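Local atomic coordinates of Dye type peroxidase A (Streptomyces lividans 1326, PDB entry 6GZW), a protein that probably uses hydrogen peroxide to oxidise dyes and related substrates at a haem iron, as a member of the dye-decolourising peroxidase family. Residues P110-S114 and Q337-R342; N294-M299 and R331-V336; H116-S122 and R351-S355. One frame throughout, in Å; residues are numbered along the deposited sequence.

Contact 1. Residues P110-S114 and Q337-R342; sequences PDFSS and QRKLDR. With HEM (protoporphyrin IX containing Fe), chain C.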
loop_
_atom_site.group_PDB
_atom_site.type_symbol
_atom_site.label_atom_id
_atom_site.label_comp_id
_atom_site.label_asym_id
_atom_site.label_seq_id
_atom_site.Cartn_x
_atom_site.Cartn_y
_atom_site.Cartn_z
ATOM N N PRO A 110 25.005 -17.240 4.627
ATOM C CA PRO A 110 25.276 -17.702 5.993
ATOM C C PRO A 110 24.033 -17.713 6.882
ATOM O O PRO A 110 23.092 -16.942 6.662
ATOM C CB PRO A 110 26.282 -16.675 6.520
ATOM C CG PRO A 110 26.945 -16.130 5.294
ATOM C CD PRO A 110 25.889 -16.125 4.231
ATOM N N ASP A 111 24.018 -18.595 7.870
ATOM C CA ASP A 111 23.047 -18.508 8.931
ATOM C C ASP A 111 23.618 -17.519 9.924
ATOM O O ASP A 111 24.429 -17.880 10.764
ATOM C CB ASP A 111 22.769 -19.887 9.552
ATOM C CG ASP A 111 22.138 -20.852 8.553
ATOM O OD1 ASP A 111 20.962 -20.659 8.165
ATOM O OD2 ASP A 111 22.827 -21.801 8.119
ATOM N N PHE A 112 23.241 -16.245 9.795
ATOM C CA PHE A 112 23.752 -15.196 10.684
ATOM C C PHE A 112 23.177 -15.367 12.070
ATOM O O PHE A 112 22.017 -15.766 12.208
ATOM C CB PHE A 112 23.411 -13.801 10.150
ATOM C CG PHE A 112 23.939 -13.537 8.778
ATOM C CD1 PHE A 112 25.257 -13.139 8.591
ATOM C CD2 PHE A 112 23.132 -13.719 7.654
ATOM C CE1 PHE A 112 25.743 -12.894 7.309
ATOM C CE2 PHE A 112 23.613 -13.460 6.384
ATOM C CZ PHE A 112 24.937 -13.066 6.213
ATOM N N SER A 113 23.968 -15.056 13.098
ATOM C CA SER A 113 23.503 -15.192 14.468
ATOM C C SER A 113 22.205 -14.392 14.734
ATOM O O SER A 113 21.361 -14.821 15.509
ATOM C CB SER A 113 24.617 -14.799 15.469
ATOM O OG SER A 113 24.747 -13.382 15.570
ATOM N N SER A 114 22.055 -13.242 14.077
ATOM C CA SER A 114 20.869 -12.388 14.258
ATOM C C SER A 114 19.661 -12.824 13.397
ATOM O O SER A 114 18.615 -12.186 13.475
ATOM C CB SER A 114 21.225 -10.915 13.970
ATOM O OG SER A 114 21.702 -10.722 12.632
ATOM N N GLN A 337 26.917 -7.903 5.853
ATOM C CA GLN A 337 26.046 -8.466 6.889
ATOM C C GLN A 337 26.803 -9.248 7.966
ATOM O O GLN A 337 26.421 -9.186 9.141
ATOM C CB GLN A 337 24.888 -9.300 6.281
ATOM C CG GLN A 337 23.822 -9.781 7.266
ATOM C CD GLN A 337 23.149 -8.663 8.072
ATOM O OE1 GLN A 337 23.132 -7.503 7.655
ATOM N NE2 GLN A 337 22.581 -9.016 9.222
ATOM N N ARG A 338 27.891 -9.938 7.595
ATOM C CA ARG A 338 28.721 -10.616 8.619
ATOM C C ARG A 338 29.199 -9.594 9.630
ATOM O O ARG A 338 29.184 -9.854 10.832
ATOM C CB ARG A 338 29.919 -11.300 7.995
ATOM C CG ARG A 338 29.616 -12.616 7.319
ATOM C CD ARG A 338 30.935 -13.313 6.986
ATOM N NE ARG A 338 30.758 -14.588 6.292
ATOM C CZ ARG A 338 30.331 -15.710 6.863
ATOM N NH1 ARG A 338 29.979 -15.746 8.150
ATOM N NH2 ARG A 338 30.236 -16.824 6.138
ATOM N N LYS A 339 29.617 -8.433 9.127
ATOM C CA LYS A 339 30.053 -7.336 9.982
ATOM C C LYS A 339 28.920 -6.712 10.768
ATOM O O LYS A 339 29.101 -6.362 11.933
ATOM C CB LYS A 339 30.672 -6.234 9.158
ATOM C CG LYS A 339 31.207 -5.090 10.001
ATOM C CD LYS A 339 32.253 -4.316 9.247
ATOM C CE LYS A 339 33.543 -5.101 9.154
ATOM N NZ LYS A 339 34.432 -4.410 8.197
ATOM N N LEU A 340 27.757 -6.526 10.131
ATOM C CA LEU A 340 26.638 -5.898 10.862
ATOM C C LEU A 340 26.057 -6.764 11.974
ATOM O O LEU A 340 25.568 -6.245 13.007
ATOM C CB LEU A 340 25.502 -5.520 9.907
ATOM C CG LEU A 340 25.811 -4.646 8.699
ATOM C CD1 LEU A 340 24.514 -4.231 8.041
ATOM C CD2 LEU A 340 26.671 -3.444 9.052
ATOM N N ASP A 341 26.081 -8.073 11.735
ATOM C CA ASP A 341 25.338 -9.078 12.510
ATOM C C ASP A 341 25.285 -8.752 14.011
ATOM O O ASP A 341 24.202 -8.482 14.564
ATOM C CB ASP A 341 25.938 -10.462 12.217
ATOM C CG ASP A 341 25.233 -11.571 12.940
ATOM O OD1 ASP A 341 23.996 -11.618 12.879
ATOM O OD2 ASP A 341 25.916 -12.412 13.567
ATOM N N ARG A 342 26.466 -8.716 14.639
ATOM C CA ARG A 342 26.640 -8.245 16.027
ATOM C C ARG A 342 27.300 -6.862 16.151
ATOM O O ARG A 342 27.127 -6.184 17.184
ATOM C CB ARG A 342 27.497 -9.264 16.814
ATOM C CG ARG A 342 26.859 -10.643 16.982
ATOM C CD ARG A 342 27.548 -11.469 18.068
ATOM N NE ARG A 342 28.827 -12.056 17.654
ATOM C CZ ARG A 342 29.038 -13.332 17.285
ATOM N NH1 ARG A 342 28.060 -14.250 17.247
ATOM N NH2 ARG A 342 30.283 -13.707 16.942
HETATM C CHA HEM C . 23.440 3.134 4.473
HETATM C CHB HEM C . 19.467 2.410 7.144
HETATM C CHC HEM C . 20.011 -2.378 6.535
HETATM C CHD HEM C . 23.954 -1.640 3.880
HETATM C C1A HEM C . 22.327 3.353 5.245
HETATM C C2A HEM C . 21.894 4.636 5.690
HETATM C C3A HEM C . 20.784 4.418 6.439
HETATM C C4A HEM C . 20.533 3.007 6.465
HETATM C CMA HEM C . 19.911 5.445 7.120
HETATM C CAA HEM C . 22.544 5.984 5.406
HETATM C CBA HEM C . 22.078 6.729 4.164
HETATM C CGA HEM C . 22.506 6.036 2.915
HETATM O O1A HEM C . 23.655 6.182 2.418
HETATM O O2A HEM C . 21.701 5.250 2.335
HETATM C C1B HEM C . 19.256 1.020 7.188
HETATM C C2B HEM C . 18.142 0.398 7.823
HETATM C C3B HEM C . 18.264 -0.948 7.678
HETATM C C4B HEM C . 19.522 -1.146 6.894
HETATM C CMB HEM C . 17.055 1.111 8.568
HETATM C CAB HEM C . 17.340 -2.033 8.072
HETATM C CBB HEM C . 16.036 -1.881 8.222
HETATM C C1C HEM C . 21.153 -2.613 5.803
HETATM C C2C HEM C . 21.635 -3.900 5.448
HETATM C C3C HEM C . 22.779 -3.687 4.700
HETATM C C4C HEM C . 22.954 -2.261 4.580
HETATM C CMC HEM C . 21.064 -5.232 5.828
HETATM C CAC HEM C . 23.733 -4.662 4.119
HETATM C CBC HEM C . 23.950 -5.926 4.512
HETATM C C1D HEM C . 24.051 -0.245 3.806
HETATM C C2D HEM C . 25.108 0.371 2.981
HETATM C C3D HEM C . 24.977 1.702 3.141
HETATM C C4D HEM C . 23.824 1.874 4.072
HETATM C CMD HEM C . 26.121 -0.346 2.093
HETATM C CAD HEM C . 25.849 2.764 2.491
HETATM C CBD HEM C . 27.142 3.013 3.274
HETATM C CGD HEM C . 28.002 4.012 2.564
HETATM O O1D HEM C . 27.948 5.236 2.871
HETATM O O2D HEM C . 28.752 3.617 1.648
HETATM N NA HEM C . 21.548 2.351 5.804
HETATM N NB HEM C . 20.048 0.066 6.682
HETATM N NC HEM C . 21.978 -1.646 5.333
HETATM N ND HEM C . 23.367 0.673 4.512
HETATM FE FE HEM C . 21.783 0.384 5.585
HETATM O O HOH W 1 21.255 -7.906 12.230
HETATM O O HOH W 2 20.738 -11.357 10.106
HETATM O O HOH W 3 20.638 0.385 3.967
#
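Ser114 and Asp341 bring the two backbones together, their CA atoms 5.8 Å apart, where the irregular segment 110-114 runs past a turn of the helix carrying 337-342. Asp341 is the polar centre of the contact. Its CG stands anti to the backbone N (chi1 -179°), which carries the carboxylate out of the helix toward the two serines. Each carboxylate oxygen has its own serine. OD1 takes the backbone N-H of Ser114 on its syn lone pair, N to OD1 being 2.8 Å, and also the Ser114 hydroxyl. OD2 receives the hydroxyl of Ser113, OG to OD2 measuring 2.5 Å, from the syn side but tilted out of the carboxylate plane, along with a weak bond from Ser113 N. With hydrogen bonds at both oxygens, the carboxylate should be restrained from turning.

Beside this polar site, Phe112 and Gln337 make a CH-pi contact: Gln337 CG sits 3.6 Å from the centroid of the Phe112 ring and only 10° off its normal. The opposite ring face meets Pro110 CB near the rim, and the same proline places CG over one face of the Arg338 guanidinium, 3.5 Å from NH2. The Gln337 chain bends at chi2 (57°), taking its amide onward from the ring, to which its plane is nearly perpendicular. Two waters donate to Ser114 OG and link it, by weak bonds, to Gln337 NE2.

On the other side of the amide, Gln337 OE1 approaches the haem methyl CMC at 3.6 Å, and Leu340 CD1 lies 3.8 Å from the pyrrole carbon C3C. The helix thus forms part of the haem pocket wall of this Dyp-type peroxidase, with a loop from the N-terminal family region packed behind it.

Contact 2. Residues N294-M299 and R331-V336; sequences NGGAAM and RGFVPV. With HEM (protoporphyrin IX containing Fe), chain C.
Val336 directs its two methyls at different targets. CG1, anti to the backbone N (chi1 175°), meets the haem vinyl, 3.8 Å from CAC, while CG2 lies 3.8 Å from Met299 CE and also touches the amide carbon of Asn294, whose side chain crosses that of Val336 at about a right angle. Replacing Val336 by an alanine here would remove both methyls and would probably open a gap between the vinyl group and Met299 CE, leaving the thioether end freer to turn. Met299 SD faces the vinyl, and a bend at chi3 (75°) turns Met299 CE back to the helix start, 3.6 Å from Gly332 C. Phe333 reaches the same vinyl with its ring, CD1 being 3.5 Å from CBC.

Further out, Ala297 CB packs against Pro335 CG at 3.9 Å. The backbones are joined by a hydrogen bond from Ala298 N to Arg331 O (3.1 Å, 156° at the hydrogen). Gly332, the N-cap residue, lets Ala298 O come within 3.3 Å of its CA.

Segment 294-299 opens with a type I' turn and leads into strand 300-310, whereas 331-336 starts helix 333-343. The Asn294 amide bonds to Ile288 O and Arg290 O and to Lys339 NZ of that helix, and Phe333 packs on strands 219-228 and 316-326.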
loop_
_atom_site.group_PDB
_atom_site.type_symbol
_atom_site.label_atom_id
_atom_site.label_comp_id
_atom_site.label_asym_id
_atom_site.label_seq_id
_atom_site.Cartn_x
_atom_site.Cartn_y
_atom_site.Cartn_z
ATOM N N ASN A 294 35.051 -2.462 4.130
ATOM C CA ASN A 294 34.755 -3.871 3.857
ATOM C C ASN A 294 35.498 -4.364 2.619
ATOM O O ASN A 294 34.970 -5.164 1.824
ATOM C CB ASN A 294 33.239 -4.005 3.645
ATOM C CG ASN A 294 32.454 -3.747 4.904
ATOM O OD1 ASN A 294 32.423 -4.583 5.814
ATOM N ND2 ASN A 294 31.810 -2.574 4.968
ATOM N N GLY A 295 36.736 -3.885 2.454
ATOM C CA GLY A 295 37.586 -4.318 1.356
ATOM C C GLY A 295 36.949 -4.170 -0.013
ATOM O O GLY A 295 37.187 -4.982 -0.891
ATOM N N GLY A 296 36.133 -3.128 -0.201
ATOM C CA GLY A 296 35.545 -2.831 -1.492
ATOM C C GLY A 296 34.158 -3.457 -1.715
ATOM O O GLY A 296 33.559 -3.206 -2.747
ATOM N N ALA A 297 33.656 -4.249 -0.764
ATOM C CA ALA A 297 32.294 -4.814 -0.874
ATOM C C ALA A 297 31.236 -3.708 -1.025
ATOM O O ALA A 297 31.289 -2.684 -0.323
ATOM C CB ALA A 297 31.996 -5.683 0.316
ATOM N N ALA A 298 30.320 -3.893 -1.977
ATOM C CA ALA A 298 29.399 -2.836 -2.361
ATOM C C ALA A 298 28.158 -3.445 -2.951
ATOM O O ALA A 298 28.161 -4.598 -3.376
ATOM C CB ALA A 298 30.042 -1.896 -3.380
ATOM N N MET A 299 27.089 -2.657 -2.932
ATOM C CA MET A 299 25.808 -3.108 -3.468
ATOM C C MET A 299 24.966 -1.895 -3.809
ATOM O O MET A 299 25.119 -0.853 -3.211
ATOM C CB MET A 299 25.092 -3.994 -2.435
ATOM C CG MET A 299 24.594 -3.242 -1.194
ATOM S SD MET A 299 24.475 -4.261 0.275
ATOM C CE MET A 299 26.227 -4.348 0.615
ATOM N N ARG A 331 30.979 -10.416 -2.510
ATOM C CA ARG A 331 31.581 -9.075 -2.541
ATOM C C ARG A 331 30.555 -7.952 -2.329
ATOM O O ARG A 331 30.763 -6.821 -2.780
ATOM C CB ARG A 331 32.313 -8.843 -3.877
ATOM C CG ARG A 331 33.434 -9.844 -4.143
ATOM C CD ARG A 331 34.427 -9.376 -5.213
ATOM N NE ARG A 331 33.876 -9.207 -6.560
ATOM C CZ ARG A 331 33.574 -10.185 -7.425
ATOM N NH1 ARG A 331 33.703 -11.478 -7.118
ATOM N NH2 ARG A 331 33.103 -9.853 -8.627
ATOM N N GLY A 332 29.448 -8.266 -1.649
ATOM C CA GLY A 332 28.400 -7.268 -1.396
ATOM C C GLY A 332 27.723 -7.580 -0.085
ATOM O O GLY A 332 28.310 -7.453 0.982
ATOM N N PHE A 333 26.471 -8.029 -0.168
ATOM C CA PHE A 333 25.660 -8.319 1.019
ATOM C C PHE A 333 26.346 -9.165 2.079
ATOM O O PHE A 333 26.315 -8.819 3.259
ATOM C CB PHE A 333 24.335 -8.976 0.623
ATOM C CG PHE A 333 23.473 -9.348 1.804
ATOM C CD1 PHE A 333 22.675 -8.382 2.398
ATOM C CD2 PHE A 333 23.494 -10.613 2.355
ATOM C CE1 PHE A 333 21.890 -8.709 3.506
ATOM C CE2 PHE A 333 22.746 -10.938 3.476
ATOM C CZ PHE A 333 21.929 -9.980 4.047
ATOM N N VAL A 334 26.993 -10.262 1.661
ATOM C CA VAL A 334 27.434 -11.266 2.621
ATOM C C VAL A 334 28.487 -10.723 3.616
ATOM O O VAL A 334 28.261 -10.772 4.814
ATOM C CB VAL A 334 27.862 -12.573 1.933
ATOM C CG1 VAL A 334 28.475 -13.548 2.943
ATOM C CG2 VAL A 334 26.644 -13.199 1.276
ATOM N N PRO A 335 29.610 -10.197 3.112
ATOM C CA PRO A 335 30.615 -9.674 4.072
ATOM C C PRO A 335 30.150 -8.478 4.901
ATOM O O PRO A 335 30.528 -8.357 6.061
ATOM C CB PRO A 335 31.813 -9.317 3.182
ATOM C CG PRO A 335 31.253 -9.178 1.805
ATOM C CD PRO A 335 30.092 -10.138 1.727
ATOM N N VAL A 336 29.286 -7.636 4.345
ATOM C CA VAL A 336 28.773 -6.493 5.082
ATOM C C VAL A 336 27.854 -7.018 6.184
ATOM O O VAL A 336 27.995 -6.626 7.339
ATOM C CB VAL A 336 28.073 -5.475 4.164
ATOM C CG1 VAL A 336 27.452 -4.358 4.982
ATOM C CG2 VAL A 336 29.058 -4.908 3.140
HETATM C CHA HEM C . 23.440 3.134 4.473
HETATM C CHB HEM C . 19.467 2.410 7.144
HETATM C CHC HEM C . 20.011 -2.378 6.535
HETATM C CHD HEM C . 23.954 -1.640 3.880
HETATM C C1A HEM C . 22.327 3.353 5.245
HETATM C C2A HEM C . 21.894 4.636 5.690
HETATM C C3A HEM C . 20.784 4.418 6.439
HETATM C C4A HEM C . 20.533 3.007 6.465
HETATM C CMA HEM C . 19.911 5.445 7.120
HETATM C CAA HEM C . 22.544 5.984 5.406
HETATM C CBA HEM C . 22.078 6.729 4.164
HETATM C CGA HEM C . 22.506 6.036 2.915
HETATM O O1A HEM C . 23.655 6.182 2.418
HETATM O O2A HEM C . 21.701 5.250 2.335
HETATM C C1B HEM C . 19.256 1.020 7.188
HETATM C C2B HEM C . 18.142 0.398 7.823
HETATM C C3B HEM C . 18.264 -0.948 7.678
HETATM C C4B HEM C . 19.522 -1.146 6.894
HETATM C CMB HEM C . 17.055 1.111 8.568
HETATM C CAB HEM C . 17.340 -2.033 8.072
HETATM C CBB HEM C . 16.036 -1.881 8.222
HETATM C C1C HEM C . 21.153 -2.613 5.803
HETATM C C2C HEM C . 21.635 -3.900 5.448
HETATM C C3C HEM C . 22.779 -3.687 4.700
HETATM C C4C HEM C . 22.954 -2.261 4.580
HETATM C CMC HEM C . 21.064 -5.232 5.828
HETATM C CAC HEM C . 23.733 -4.662 4.119
HETATM C CBC HEM C . 23.950 -5.926 4.512
HETATM C C1D HEM C . 24.051 -0.245 3.806
HETATM C C2D HEM C . 25.108 0.371 2.981
HETATM C C3D HEM C . 24.977 1.702 3.141
HETATM C C4D HEM C . 23.824 1.874 4.072
HETATM C CMD HEM C . 26.121 -0.346 2.093
HETATM C CAD HEM C . 25.849 2.764 2.491
HETATM C CBD HEM C . 27.142 3.013 3.274
HETATM C CGD HEM C . 28.002 4.012 2.564
HETATM O O1D HEM C . 27.948 5.236 2.871
HETATM O O2D HEM C . 28.752 3.617 1.648
HETATM N NA HEM C . 21.548 2.351 5.804
HETATM N NB HEM C . 20.048 0.066 6.682
HETATM N NC HEM C . 21.978 -1.646 5.333
HETATM N ND HEM C . 23.367 0.673 4.512
HETATM FE FE HEM C . 21.783 0.384 5.585
HETATM O O HOH W 4 32.596 -4.716 -4.881
HETATM O O HOH W 3 20.638 0.385 3.967
#

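Contact 3. Residues H116-S122 and R351-S355; sequences HLDKNRS and RHEAS
His116 stacks on Arg351, and its side chain can be followed outward over the guanidinium. His116 CB lies above the centre of that group, 3.8 Å from Arg351 CZ. From there His116 CG, anti to its own carbonyl carbon (chi1 -60°), comes 3.6 Å from Arg351 NH1, and the ring divides: CD2 continues along NH1, while His116 ND1 turns to the aliphatic part of the arginine and approaches Arg351 CG at 3.2 Å. Beyond them CE1 remains near Arg351 CG, and NE2 at the tip lies more loosely by NH1. The two planes are 14° apart with centres separated by 4.4 Å, which defines a nearly parallel, offset stack. Glu353 holds the guanidinium in this orientation: Glu353 OE2 lies in the guanidinium plane and takes Arg351 NE at 3.0 Å in a salt bridge. The same oxygen is shared with Arg227.

Backbone bonds fix the register. His116 N donates to His352 O, and Asp118 N to Glu353 O at 2.8 Å. Leu117 brings CD2 near His352 O and Ala354 N, with CD1 touching Ser355 CB. Past an Asx turn at Asp118, Ser122 OG acts as a relay, accepting from Ser355 N at 3.1 Å and donating to Asp118 O.

The loop 116-122 thereby borders strand 350-360 shortly before strand 126-132 begins. Strand 350-360 also hydrogen-bonds with strand 219-228, and its Glu353 and Ala354 form a classic beta bulge facing Arg225. Arg121 and Ala354 both pack on Met159 of strand 153-162, and His352 bonds through ND1 to Arg224 and touches the haem.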
loop_
_atom_site.group_PDB
_atom_site.type_symbol
_atom_site.label_atom_id
_atom_site.label_comp_id
_atom_site.label_asym_id
_atom_site.label_seq_id
_atom_site.Cartn_x
_atom_site.Cartn_y
_atom_site.Cartn_z
ATOM N N HIS A 116 16.241 -14.436 12.152
ATOM C CA HIS A 116 15.002 -14.985 12.695
ATOM C C HIS A 116 14.052 -15.254 11.533
ATOM O O HIS A 116 12.928 -14.754 11.486
ATOM C CB HIS A 116 14.412 -14.023 13.722
ATOM C CG HIS A 116 15.327 -13.767 14.882
ATOM N ND1 HIS A 116 16.139 -12.650 14.973
ATOM C CD2 HIS A 116 15.592 -14.514 15.980
ATOM C CE1 HIS A 116 16.835 -12.704 16.098
ATOM N NE2 HIS A 116 16.517 -13.825 16.727
ATOM N N LEU A 117 14.544 -16.056 10.593
ATOM C CA LEU A 117 13.903 -16.226 9.310
ATOM C C LEU A 117 12.709 -17.156 9.344
ATOM O O LEU A 117 12.768 -18.226 9.949
ATOM C CB LEU A 117 14.910 -16.725 8.265
ATOM C CG LEU A 117 16.185 -15.893 8.080
ATOM C CD1 LEU A 117 17.050 -16.538 7.004
ATOM C CD2 LEU A 117 15.868 -14.436 7.741
ATOM N N ASP A 118 11.649 -16.747 8.651
ATOM C CA ASP A 118 10.515 -17.603 8.343
ATOM C C ASP A 118 10.876 -18.406 7.087
ATOM O O ASP A 118 10.931 -17.854 5.971
ATOM C CB ASP A 118 9.260 -16.766 8.101
ATOM C CG ASP A 118 8.013 -17.621 7.896
ATOM O OD1 ASP A 118 8.149 -18.796 7.495
ATOM O OD2 ASP A 118 6.898 -17.118 8.165
ATOM N N LYS A 119 11.158 -19.702 7.267
ATOM C CA LYS A 119 11.512 -20.556 6.121
ATOM C C LYS A 119 10.438 -20.542 5.012
ATOM O O LYS A 119 10.769 -20.542 3.818
ATOM C CB LYS A 119 11.805 -21.998 6.555
ATOM C CG LYS A 119 13.073 -22.131 7.378
ATOM C CD LYS A 119 13.336 -23.588 7.709
ATOM C CE LYS A 119 14.480 -23.753 8.686
ATOM N NZ LYS A 119 14.657 -25.189 9.023
ATOM N N ASN A 120 9.178 -20.460 5.410
ATOM C CA ASN A 120 8.068 -20.482 4.462
ATOM C C ASN A 120 7.863 -19.222 3.647
ATOM O O ASN A 120 7.211 -19.274 2.609
ATOM C CB ASN A 120 6.757 -20.830 5.187
ATOM C CG ASN A 120 6.784 -22.227 5.755
ATOM O OD1 ASN A 120 7.269 -23.149 5.103
ATOM N ND2 ASN A 120 6.323 -22.380 6.990
ATOM N N ARG A 121 8.406 -18.099 4.124
ATOM C CA ARG A 121 8.358 -16.825 3.429
ATOM C C ARG A 121 9.751 -16.423 2.960
ATOM O O ARG A 121 10.014 -15.248 2.697
ATOM C CB ARG A 121 7.748 -15.758 4.366
ATOM C CG ARG A 121 6.360 -16.121 4.918
ATOM C CD ARG A 121 5.730 -14.910 5.607
ATOM N NE ARG A 121 5.082 -14.128 4.568
ATOM C CZ ARG A 121 4.814 -12.822 4.582
ATOM N NH1 ARG A 121 5.108 -12.033 5.617
ATOM N NH2 ARG A 121 4.193 -12.314 3.526
ATOM N N SER A 122 10.629 -17.419 2.820
ATOM C CA SER A 122 12.001 -17.221 2.352
ATOM C C SER A 122 12.256 -18.077 1.110
ATOM O O SER A 122 11.566 -19.075 0.895
ATOM C CB SER A 122 12.991 -17.592 3.454
ATOM O OG SER A 122 12.857 -16.693 4.566
ATOM N N ARG A 351 14.965 -6.745 13.014
ATOM C CA ARG A 351 14.951 -8.210 13.030
ATOM C C ARG A 351 14.748 -8.746 11.627
ATOM O O ARG A 351 13.725 -8.454 10.984
ATOM C CB ARG A 351 13.874 -8.727 13.993
ATOM C CG ARG A 351 14.290 -10.018 14.672
ATOM C CD ARG A 351 13.427 -10.344 15.893
ATOM N NE ARG A 351 12.275 -11.089 15.442
ATOM C CZ ARG A 351 11.854 -12.258 15.901
ATOM N NH1 ARG A 351 12.443 -12.895 16.924
ATOM N NH2 ARG A 351 10.753 -12.758 15.359
ATOM N N HIS A 352 15.742 -9.474 11.124
ATOM C CA HIS A 352 15.640 -10.060 9.794
ATOM C C HIS A 352 14.713 -11.283 9.868
ATOM O O HIS A 352 14.997 -12.294 10.555
ATOM C CB HIS A 352 17.000 -10.499 9.281
ATOM C CG HIS A 352 17.934 -9.382 8.937
ATOM N ND1 HIS A 352 18.426 -9.191 7.660
ATOM C CD2 HIS A 352 18.519 -8.434 9.709
ATOM C CE1 HIS A 352 19.253 -8.155 7.659
ATOM N NE2 HIS A 352 19.339 -7.689 8.892
ATOM N N GLU A 353 13.573 -11.207 9.191
ATOM C CA GLU A 353 12.530 -12.227 9.322
ATOM C C GLU A 353 12.206 -13.025 8.070
ATOM O O GLU A 353 11.416 -13.962 8.152
ATOM C CB GLU A 353 11.257 -11.606 9.911
ATOM C CG GLU A 353 11.477 -11.164 11.370
ATOM C CD GLU A 353 10.285 -10.526 12.042
ATOM O OE1 GLU A 353 9.232 -10.320 11.417
ATOM O OE2 GLU A 353 10.429 -10.245 13.238
ATOM N N ALA A 354 12.781 -12.649 6.919
ATOM C CA ALA A 354 12.714 -13.486 5.719
ATOM C C ALA A 354 13.871 -13.128 4.816
ATOM O O ALA A 354 14.416 -12.017 4.933
ATOM C CB ALA A 354 11.381 -13.320 5.014
ATOM N N SER A 355 14.235 -14.034 3.896
ATOM C CA SER A 355 15.404 -13.836 3.059
ATOM C C SER A 355 15.227 -14.519 1.717
ATOM O O SER A 355 14.558 -15.515 1.630
ATOM C CB SER A 355 16.618 -14.451 3.726
ATOM O OG SER A 355 17.778 -14.236 2.937
#

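In the fold
Along the chain the order is 110-114, 116-122, 294-299, 331-336, 337-342 and 351-355, so contacts 1 and 3 cross while contact 2 closes a shorter loop within both. One loop, between helix 90-95 and strand 126-132, supplies the first segments of contacts 1 and 3; helix 333-343 serves contacts 1 and 2 and is followed by strand 350-360 of contact 3. Centres of contacts 1 and 2 are about 13 Å apart, those of 1 and 3 about 14 Å, those of 2 and 3 about 21 Å. Phe112 packs on Phe333, and Gln337 on His352. All three supply haem-pocket residues, and contacts 1 and 3 join the N- and C-terminal family regions beside the cofactor.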